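Local coordinates for protein tRNA (guanine(26)-N(2))-dimethyltransferase (Pyrococcus horikoshii, PDB 2DUL) that probably dimethylates the N2 atom of guanine 26 in a number of tRNAs, taking both methyl groups from S-adenosyl-L-methionine, at residues E260-Q263 against T268-N271; S288-E293 against K307-I312; V6-A11 against T58-I63. All coordinates share one frame; numbering follows the deposited sequence.

Interaction 1: E260-Q263 against T268-N271; sequences ELEQ and TRPN
Arg269 reaches back from a loop to two glutamates of the edge strand that precedes it. From CB the chain sets out with CG beside the backbone N (chi1 -56°) and bends at chi3, which turns the guanidinium in between Glu260 and Glu262. Arg269 NE meets a water 2.6 Å from it, lying in the guanidinium plane. Arg269 NH2 makes the direct salt bridge, 3.2 Å to Glu260 OE1, with an N-H...O angle of 150°; the oxygen lies 21° out of the guanidinium plane and is met on its anti side, out of the carboxylate plane. The water on NE donates to this same OE1 and so bridges it to NE. A second water joins NH2 to the backbone O of Leu261. Arg269 NH1 lies 3.9 Å from Glu262 OE2, a long pairing of charges alone.

The carboxylate of Glu262 bonds mainly to Thr268. Glu262 OE2 accepts from Thr268 OG1 at 2.6 Å through the syn lone pair, while Glu262 OE1 takes the backbone N of Thr268 at 3.0 Å. Tyr251 of the neighbouring strand 247-252 adds its hydroxyl to Glu262 OE1 and its ring to Arg269 in a cation-pi contact. The network thus sits on the surface at an outer strand, 259-263, of a three-stranded antiparallel sheet, with Thr268 and Arg269 in the loop that leads to strand 273-277.

Interaction 2: S288-E293 against K307-I312; sequences SKMVKE and KLLKMI
Two consecutive helices, 284-295 and 302-314, form an antiparallel helical hairpin, and Leu309 of the second lies against Met290 and Val291 of the first. The pairing is apolar, and methyl and methylene groups do most of the touching. In Val291, chi1 of 172° puts CG1 anti to the backbone N and CG2 beside it, which directs the two methyls to different partners: Val291 CG2 comes within 3.5 Å of Leu309 O and also touches Leu309 CB, while Val291 CG1 meets Lys310 CG, 4.0 Å away, with the side chains at about a right angle. Beyond CG the lysine runs on extended.

Across the hairpin the axes of the two short segments approach to 9.2 Å and run at 154° to one another, nearly antiparallel, with the closest CA atoms belonging to Val291 and Leu309. On the buried side, Met290 bends at chi3 (71°), bringing Met290 CE to 3.9 Å from Leu309 CD2, again roughly crosswise, while Leu309 CD1 faces the backbone O of Met290. Met290 also packs on Val41 and Leu42 of helix 33-46 and on Leu219 of strand 213-223, an outermost strand of the large mixed sheet, whereas Lys310 is exposed at the margin of the contact.

Interaction 3: V6-A11 against T58-I63; sequences VQEGKA and TGIRGI
Ala11 and Glu8 close a type II' turn in the N-terminal beta hairpin, and both lean on Ile60 at the start of helix 60-68, in the class I-like methyltransferase fold. Gly9, at positive phi, and Lys10 are the central residues of the turn, and the backbones of Glu8 and Ala11 are bonded to each other in both directions.

Ile60 holds CG1 anti to its backbone N (chi1 -179°) and CG2 between that N and the carbonyl carbon, which sends the longer branch out to the hairpin: Ile60 CD1 comes to 3.9 Å from Ala11 CB, and Ile60 CG1 to 3.7 Å from Glu8 OE2. One turn later Ile63 uses its other branch, with Ile63 CG2 anti to the backbone N and 3.6 Å from Ala11 CB, a methyl thus shared by two isoleucines.

Glu8 is extended throughout and crosses Ile60 at about a right angle. Its buried carboxylate is satisfied elsewhere: OE1 forms salt bridges with Arg36 and Arg64, and OE2 bonds to the hydroxyl of Tyr28. Arg36 and Arg61 are predicted to bind S-adenosyl-L-methionine, so Glu8 probably positions the first of them; Arg61 leaves the helix on the side away from the hairpin and forms salt bridges with Asp136 and Asp138. Just before the helix, Thr58 makes an ST turn, Thr58 OG1 accepting from Ile60 N at 3.3 Å.

How the interactions relate
Along the chain the three contacts come in series: interaction 3 closes first, then interaction 1, then interaction 2. Interactions 1 and 3 lie on opposite sides of the chain's centre, their own centres 45 Å apart, and the helical hairpin of interaction 2 is nearer to interaction 3 (centres 22 Å apart, nearest atoms about 9 Å) than to interaction 1 (centres 33 Å apart). None touches another. Helix 33-46, which carries the predicted cofactor-binding residue Arg36, lies against both interaction 2 and interaction 3, consistent with these two contacts flanking the predicted cofactor region. Interaction 1 stands apart on the small three-stranded sheet, a local surface feature away from that site.

Interaction 1: E260-Q263 against T268-N271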
loop_
_atom_site.group_PDB
_atom_site.type_symbol
_atom_site.label_atom_id
_atom_site.label_comp_id
_atom_site.label_asym_id
_atom_site.label_seq_id
_atom_site.Cartn_x
_atom_site.Cartn_y
_atom_site.Cartn_z
ATOM N N GLU A 260 8.695 -12.043 19.041
ATOM C CA GLU A 260 7.549 -12.548 19.793
ATOM C C GLU A 260 6.381 -11.658 19.401
ATOM O O GLU A 260 6.569 -10.474 19.114
ATOM C CB GLU A 260 7.778 -12.423 21.302
ATOM C CG GLU A 260 9.128 -12.921 21.790
ATOM C CD GLU A 260 9.319 -12.712 23.283
ATOM O OE1 GLU A 260 8.676 -11.797 23.846
ATOM O OE2 GLU A 260 10.120 -13.456 23.888
ATOM N N LEU A 261 5.177 -12.216 19.392
ATOM C CA LEU A 261 4.005 -11.437 19.032
ATOM C C LEU A 261 3.045 -11.342 20.208
ATOM O O LEU A 261 2.887 -12.293 20.968
ATOM C CB LEU A 261 3.269 -12.090 17.858
ATOM C CG LEU A 261 4.085 -12.453 16.614
ATOM C CD1 LEU A 261 3.191 -13.206 15.636
ATOM C CD2 LEU A 261 4.654 -11.189 15.976
ATOM N N GLU A 262 2.416 -10.184 20.367
ATOM C CA GLU A 262 1.438 -10.022 21.428
ATOM C C GLU A 262 0.218 -9.322 20.865
ATOM O O GLU A 262 0.275 -8.154 20.486
ATOM C CB GLU A 262 1.994 -9.217 22.606
ATOM C CG GLU A 262 0.927 -8.939 23.659
ATOM C CD GLU A 262 1.477 -8.339 24.933
ATOM O OE1 GLU A 262 2.367 -7.465 24.858
ATOM O OE2 GLU A 262 1.006 -8.735 26.016
ATOM N N GLN A 263 -0.891 -10.049 20.801
ATOM C CA GLN A 263 -2.115 -9.476 20.276
ATOM C C GLN A 263 -2.815 -8.758 21.418
ATOM O O GLN A 263 -2.971 -9.306 22.507
ATOM C CB GLN A 263 -3.009 -10.576 19.696
ATOM C CG GLN A 263 -3.917 -10.093 18.574
ATOM C CD GLN A 263 -4.508 -11.239 17.767
ATOM O OE1 GLN A 263 -3.794 -12.155 17.354
ATOM N NE2 GLN A 263 -5.816 -11.184 17.529
ATOM N N THR A 268 2.083 -5.619 27.196
ATOM C CA THR A 268 2.138 -5.855 28.639
ATOM C C THR A 268 3.550 -6.137 29.148
ATOM O O THR A 268 3.738 -6.522 30.305
ATOM C CB THR A 268 1.235 -7.033 29.029
ATOM O OG1 THR A 268 1.741 -8.237 28.443
ATOM C CG2 THR A 268 -0.186 -6.793 28.534
ATOM N N ARG A 269 4.535 -5.933 28.279
ATOM C CA ARG A 269 5.934 -6.162 28.617
ATOM C C ARG A 269 6.777 -5.021 28.052
ATOM O O ARG A 269 6.363 -4.334 27.118
ATOM C CB ARG A 269 6.410 -7.501 28.036
ATOM C CG ARG A 269 5.579 -8.699 28.475
ATOM C CD ARG A 269 6.293 -10.022 28.196
ATOM N NE ARG A 269 6.459 -10.316 26.771
ATOM C CZ ARG A 269 5.476 -10.683 25.953
ATOM N NH1 ARG A 269 4.233 -10.804 26.404
ATOM N NH2 ARG A 269 5.741 -10.945 24.679
ATOM N N PRO A 270 7.978 -4.807 28.608
ATOM C CA PRO A 270 8.833 -3.724 28.115
ATOM C C PRO A 270 9.424 -3.932 26.725
ATOM O O PRO A 270 9.467 -5.054 26.205
ATOM C CB PRO A 270 9.905 -3.607 29.205
ATOM C CG PRO A 270 10.012 -5.001 29.730
ATOM C CD PRO A 270 8.579 -5.471 29.782
ATOM N N ASN A 271 9.856 -2.827 26.124
ATOM C CA ASN A 271 10.476 -2.842 24.806
ATOM C C ASN A 271 9.581 -3.320 23.665
ATOM O O ASN A 271 10.061 -3.943 22.721
ATOM C CB ASN A 271 11.750 -3.693 24.854
ATOM C CG ASN A 271 12.747 -3.185 25.886
ATOM O OD1 ASN A 271 13.053 -1.992 25.930
ATOM N ND2 ASN A 271 13.261 -4.088 26.714
HETATM O O HOH W 1 8.944 -10.334 26.106
HETATM O O HOH W 2 3.125 -12.347 23.612
#

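Interaction 2: S288-E293 against K307-I312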
loop_
_atom_site.group_PDB
_atom_site.type_symbol
_atom_site.label_atom_id
_atom_site.label_comp_id
_atom_site.label_asym_id
_atom_site.label_seq_id
_atom_site.Cartn_x
_atom_site.Cartn_y
_atom_site.Cartn_z
ATOM N N SER A 288 -4.498 -13.596 -6.109
ATOM C CA SER A 288 -4.354 -14.691 -7.061
ATOM C C SER A 288 -4.963 -14.193 -8.372
ATOM O O SER A 288 -4.374 -14.348 -9.443
ATOM C CB SER A 288 -5.092 -15.938 -6.563
ATOM O OG SER A 288 -4.871 -17.042 -7.422
ATOM N N LYS A 289 -6.138 -13.576 -8.274
ATOM C CA LYS A 289 -6.816 -13.030 -9.447
ATOM C C LYS A 289 -5.987 -11.928 -10.101
ATOM O O LYS A 289 -5.991 -11.783 -11.323
ATOM C CB LYS A 289 -8.182 -12.454 -9.070
ATOM C CG LYS A 289 -9.261 -13.480 -8.774
ATOM C CD LYS A 289 -10.631 -12.814 -8.746
ATOM C CE LYS A 289 -11.758 -13.820 -8.566
ATOM N NZ LYS A 289 -11.697 -14.500 -7.245
ATOM N N MET A 290 -5.290 -11.144 -9.282
ATOM C CA MET A 290 -4.461 -10.053 -9.784
ATOM C C MET A 290 -3.340 -10.546 -10.693
ATOM O O MET A 290 -3.046 -9.930 -11.720
ATOM C CB MET A 290 -3.871 -9.258 -8.614
ATOM C CG MET A 290 -4.891 -8.397 -7.881
ATOM S SD MET A 290 -4.148 -7.420 -6.552
ATOM C CE MET A 290 -3.205 -6.179 -7.491
ATOM N N VAL A 291 -2.707 -11.653 -10.319
ATOM C CA VAL A 291 -1.630 -12.206 -11.132
ATOM C C VAL A 291 -2.170 -12.529 -12.522
ATOM O O VAL A 291 -1.539 -12.222 -13.534
ATOM C CB VAL A 291 -1.051 -13.499 -10.506
ATOM C CG1 VAL A 291 -0.073 -14.160 -11.477
ATOM C CG2 VAL A 291 -0.341 -13.168 -9.204
ATOM N N LYS A 292 -3.352 -13.135 -12.553
ATOM C CA LYS A 292 -4.001 -13.527 -13.798
ATOM C C LYS A 292 -4.439 -12.308 -14.606
ATOM O O LYS A 292 -4.229 -12.248 -15.821
ATOM C CB LYS A 292 -5.204 -14.423 -13.480
ATOM C CG LYS A 292 -5.859 -15.092 -14.682
ATOM C CD LYS A 292 -6.834 -14.168 -15.388
ATOM C CE LYS A 292 -7.636 -14.923 -16.433
ATOM N NZ LYS A 292 -8.654 -14.041 -17.071
ATOM N N GLU A 293 -5.047 -11.338 -13.930
ATOM C CA GLU A 293 -5.506 -10.124 -14.595
ATOM C C GLU A 293 -4.316 -9.373 -15.185
ATOM O O GLU A 293 -4.389 -8.851 -16.298
ATOM C CB GLU A 293 -6.242 -9.216 -13.606
ATOM C CG GLU A 293 -6.748 -7.910 -14.218
ATOM C CD GLU A 293 -7.899 -8.118 -15.191
ATOM O OE1 GLU A 293 -8.310 -7.138 -15.853
ATOM O OE2 GLU A 293 -8.400 -9.257 -15.287
ATOM N N LYS A 307 6.280 -9.936 -11.785
ATOM C CA LYS A 307 7.307 -10.424 -10.873
ATOM C C LYS A 307 6.942 -10.128 -9.420
ATOM O O LYS A 307 7.093 -10.984 -8.549
ATOM C CB LYS A 307 8.660 -9.789 -11.200
ATOM C CG LYS A 307 9.815 -10.349 -10.376
ATOM C CD LYS A 307 11.165 -9.832 -10.859
ATOM C CE LYS A 307 11.327 -8.341 -10.597
ATOM N NZ LYS A 307 11.444 -8.028 -9.141
ATOM N N LEU A 308 6.458 -8.916 -9.161
ATOM C CA LEU A 308 6.081 -8.531 -7.805
ATOM C C LEU A 308 4.830 -9.267 -7.345
ATOM O O LEU A 308 4.791 -9.816 -6.243
ATOM C CB LEU A 308 5.847 -7.019 -7.726
ATOM C CG LEU A 308 5.375 -6.483 -6.371
ATOM C CD1 LEU A 308 6.398 -6.819 -5.299
ATOM C CD2 LEU A 308 5.164 -4.977 -6.461
ATOM N N LEU A 309 3.807 -9.279 -8.192
ATOM C CA LEU A 309 2.550 -9.942 -7.864
ATOM C C LEU A 309 2.705 -11.456 -7.667
ATOM O O LEU A 309 2.027 -12.049 -6.828
ATOM C CB LEU A 309 1.506 -9.647 -8.950
ATOM C CG LEU A 309 1.019 -8.189 -9.044
ATOM C CD1 LEU A 309 0.090 -8.013 -10.244
ATOM C CD2 LEU A 309 0.295 -7.807 -7.762
ATOM N N LYS A 310 3.595 -12.083 -8.431
ATOM C CA LYS A 310 3.802 -13.522 -8.292
ATOM C C LYS A 310 4.518 -13.823 -6.983
ATOM O O LYS A 310 4.235 -14.828 -6.329
ATOM C CB LYS A 310 4.605 -14.073 -9.476
ATOM C CG LYS A 310 3.824 -14.105 -10.783
ATOM C CD LYS A 310 4.670 -14.613 -11.942
ATOM C CE LYS A 310 3.851 -14.668 -13.227
ATOM N NZ LYS A 310 4.666 -15.102 -14.397
ATOM N N MET A 311 5.447 -12.949 -6.605
ATOM C CA MET A 311 6.181 -13.121 -5.360
ATOM C C MET A 311 5.199 -13.034 -4.190
ATOM O O MET A 311 5.203 -13.884 -3.303
ATOM C CB MET A 311 7.255 -12.035 -5.222
ATOM C CG MET A 311 7.903 -11.965 -3.846
ATOM S SD MET A 311 8.713 -13.503 -3.350
ATOM C CE MET A 311 10.395 -13.166 -3.890
ATOM N N ILE A 312 4.352 -12.008 -4.203
ATOM C CA ILE A 312 3.375 -11.810 -3.138
ATOM C C ILE A 312 2.307 -12.901 -3.148
ATOM O O ILE A 312 1.846 -13.346 -2.095
ATOM C CB ILE A 312 2.702 -10.421 -3.266
ATOM C CG1 ILE A 312 3.753 -9.327 -3.067
ATOM C CG2 ILE A 312 1.587 -10.272 -2.234
ATOM C CD1 ILE A 312 3.233 -7.919 -3.285
#

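Interaction 3: V6-A11 against T58-I63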
loop_
_atom_site.group_PDB
_atom_site.type_symbol
_atom_site.label_atom_id
_atom_site.label_comp_id
_atom_site.label_asym_id
_atom_site.label_seq_id
_atom_site.Cartn_x
_atom_site.Cartn_y
_atom_site.Cartn_z
ATOM N N VAL A 6 5.280 12.131 -22.943
ATOM C CA VAL A 6 5.645 10.775 -22.554
ATOM C C VAL A 6 4.405 9.890 -22.492
ATOM O O VAL A 6 3.281 10.382 -22.400
ATOM C CB VAL A 6 6.338 10.751 -21.172
ATOM C CG1 VAL A 6 7.632 11.554 -21.224
ATOM C CG2 VAL A 6 5.405 11.315 -20.110
ATOM N N GLN A 7 4.613 8.582 -22.551
ATOM C CA GLN A 7 3.503 7.647 -22.495
ATOM C C GLN A 7 3.697 6.603 -21.403
ATOM O O GLN A 7 4.801 6.098 -21.202
ATOM C CB GLN A 7 3.327 6.950 -23.843
ATOM C CG GLN A 7 2.182 5.958 -23.868
ATOM C CD GLN A 7 1.916 5.408 -25.250
ATOM O OE1 GLN A 7 2.807 4.843 -25.887
ATOM N NE2 GLN A 7 0.684 5.570 -25.725
ATOM N N GLU A 8 2.615 6.299 -20.694
ATOM C CA GLU A 8 2.630 5.301 -19.631
ATOM C C GLU A 8 1.326 4.527 -19.742
ATOM O O GLU A 8 0.247 5.087 -19.544
ATOM C CB GLU A 8 2.725 5.958 -18.252
ATOM C CG GLU A 8 2.542 4.963 -17.108
ATOM C CD GLU A 8 2.667 5.589 -15.733
ATOM O OE1 GLU A 8 1.977 5.106 -14.811
ATOM O OE2 GLU A 8 3.460 6.545 -15.565
ATOM N N GLY A 9 1.427 3.239 -20.056
ATOM C CA GLY A 9 0.230 2.435 -20.220
ATOM C C GLY A 9 -0.491 2.951 -21.452
ATOM O O GLY A 9 0.149 3.290 -22.449
ATOM N N LYS A 10 -1.816 3.029 -21.391
ATOM C CA LYS A 10 -2.595 3.523 -22.521
ATOM C C LYS A 10 -2.684 5.049 -22.543
ATOM O O LYS A 10 -3.307 5.628 -23.430
ATOM C CB LYS A 10 -4.008 2.930 -22.484
ATOM C CG LYS A 10 -4.050 1.428 -22.716
ATOM C CD LYS A 10 -5.478 0.904 -22.710
ATOM C CE LYS A 10 -5.515 -0.599 -22.958
ATOM N NZ LYS A 10 -6.893 -1.145 -22.799
ATOM N N ALA A 11 -2.048 5.699 -21.574
ATOM C CA ALA A 11 -2.095 7.154 -21.490
ATOM C C ALA A 11 -0.902 7.884 -22.098
ATOM O O ALA A 11 0.238 7.436 -21.999
ATOM C CB ALA A 11 -2.258 7.580 -20.032
ATOM N N THR A 58 0.453 15.511 -12.494
ATOM C CA THR A 58 0.245 15.573 -13.944
ATOM C C THR A 58 -1.113 14.998 -14.338
ATOM O O THR A 58 -1.608 15.254 -15.438
ATOM C CB THR A 58 1.317 14.778 -14.717
ATOM O OG1 THR A 58 1.173 13.381 -14.428
ATOM C CG2 THR A 58 2.718 15.235 -14.320
ATOM N N GLY A 59 -1.702 14.214 -13.435
ATOM C CA GLY A 59 -2.992 13.595 -13.693
ATOM C C GLY A 59 -2.875 12.175 -14.226
ATOM O O GLY A 59 -3.881 11.523 -14.507
ATOM N N ILE A 60 -1.646 11.683 -14.346
ATOM C CA ILE A 60 -1.407 10.343 -14.875
ATOM C C ILE A 60 -2.204 9.219 -14.215
ATOM O O ILE A 60 -2.731 8.347 -14.907
ATOM C CB ILE A 60 0.106 9.977 -14.824
ATOM C CG1 ILE A 60 0.326 8.577 -15.406
ATOM C CG2 ILE A 60 0.619 10.030 -13.392
ATOM C CD1 ILE A 60 -0.068 8.445 -16.868
ATOM N N ARG A 61 -2.302 9.234 -12.890
ATOM C CA ARG A 61 -3.026 8.171 -12.193
ATOM C C ARG A 61 -4.500 8.138 -12.587
ATOM O O ARG A 61 -5.003 7.103 -13.017
ATOM C CB ARG A 61 -2.890 8.333 -10.674
ATOM C CG ARG A 61 -3.371 7.137 -9.864
ATOM C CD ARG A 61 -3.127 7.348 -8.372
ATOM N NE ARG A 61 -1.708 7.513 -8.066
ATOM C CZ ARG A 61 -0.882 6.521 -7.743
ATOM N NH1 ARG A 61 0.390 6.786 -7.493
ATOM N NH2 ARG A 61 -1.325 5.272 -7.647
ATOM N N GLY A 62 -5.182 9.272 -12.442
ATOM C CA GLY A 62 -6.590 9.345 -12.794
ATOM C C GLY A 62 -6.848 9.064 -14.268
ATOM O O GLY A 62 -7.838 8.423 -14.623
ATOM N N ILE A 63 -5.967 9.547 -15.136
ATOM C CA ILE A 63 -6.130 9.312 -16.567
ATOM C C ILE A 63 -6.047 7.814 -16.857
ATOM O O ILE A 63 -6.836 7.284 -17.642
ATOM C CB ILE A 63 -5.061 10.078 -17.382
ATOM C CG1 ILE A 63 -5.374 11.577 -17.340
ATOM C CG2 ILE A 63 -5.040 9.583 -18.828
ATOM C CD1 ILE A 63 -4.235 12.462 -17.803
#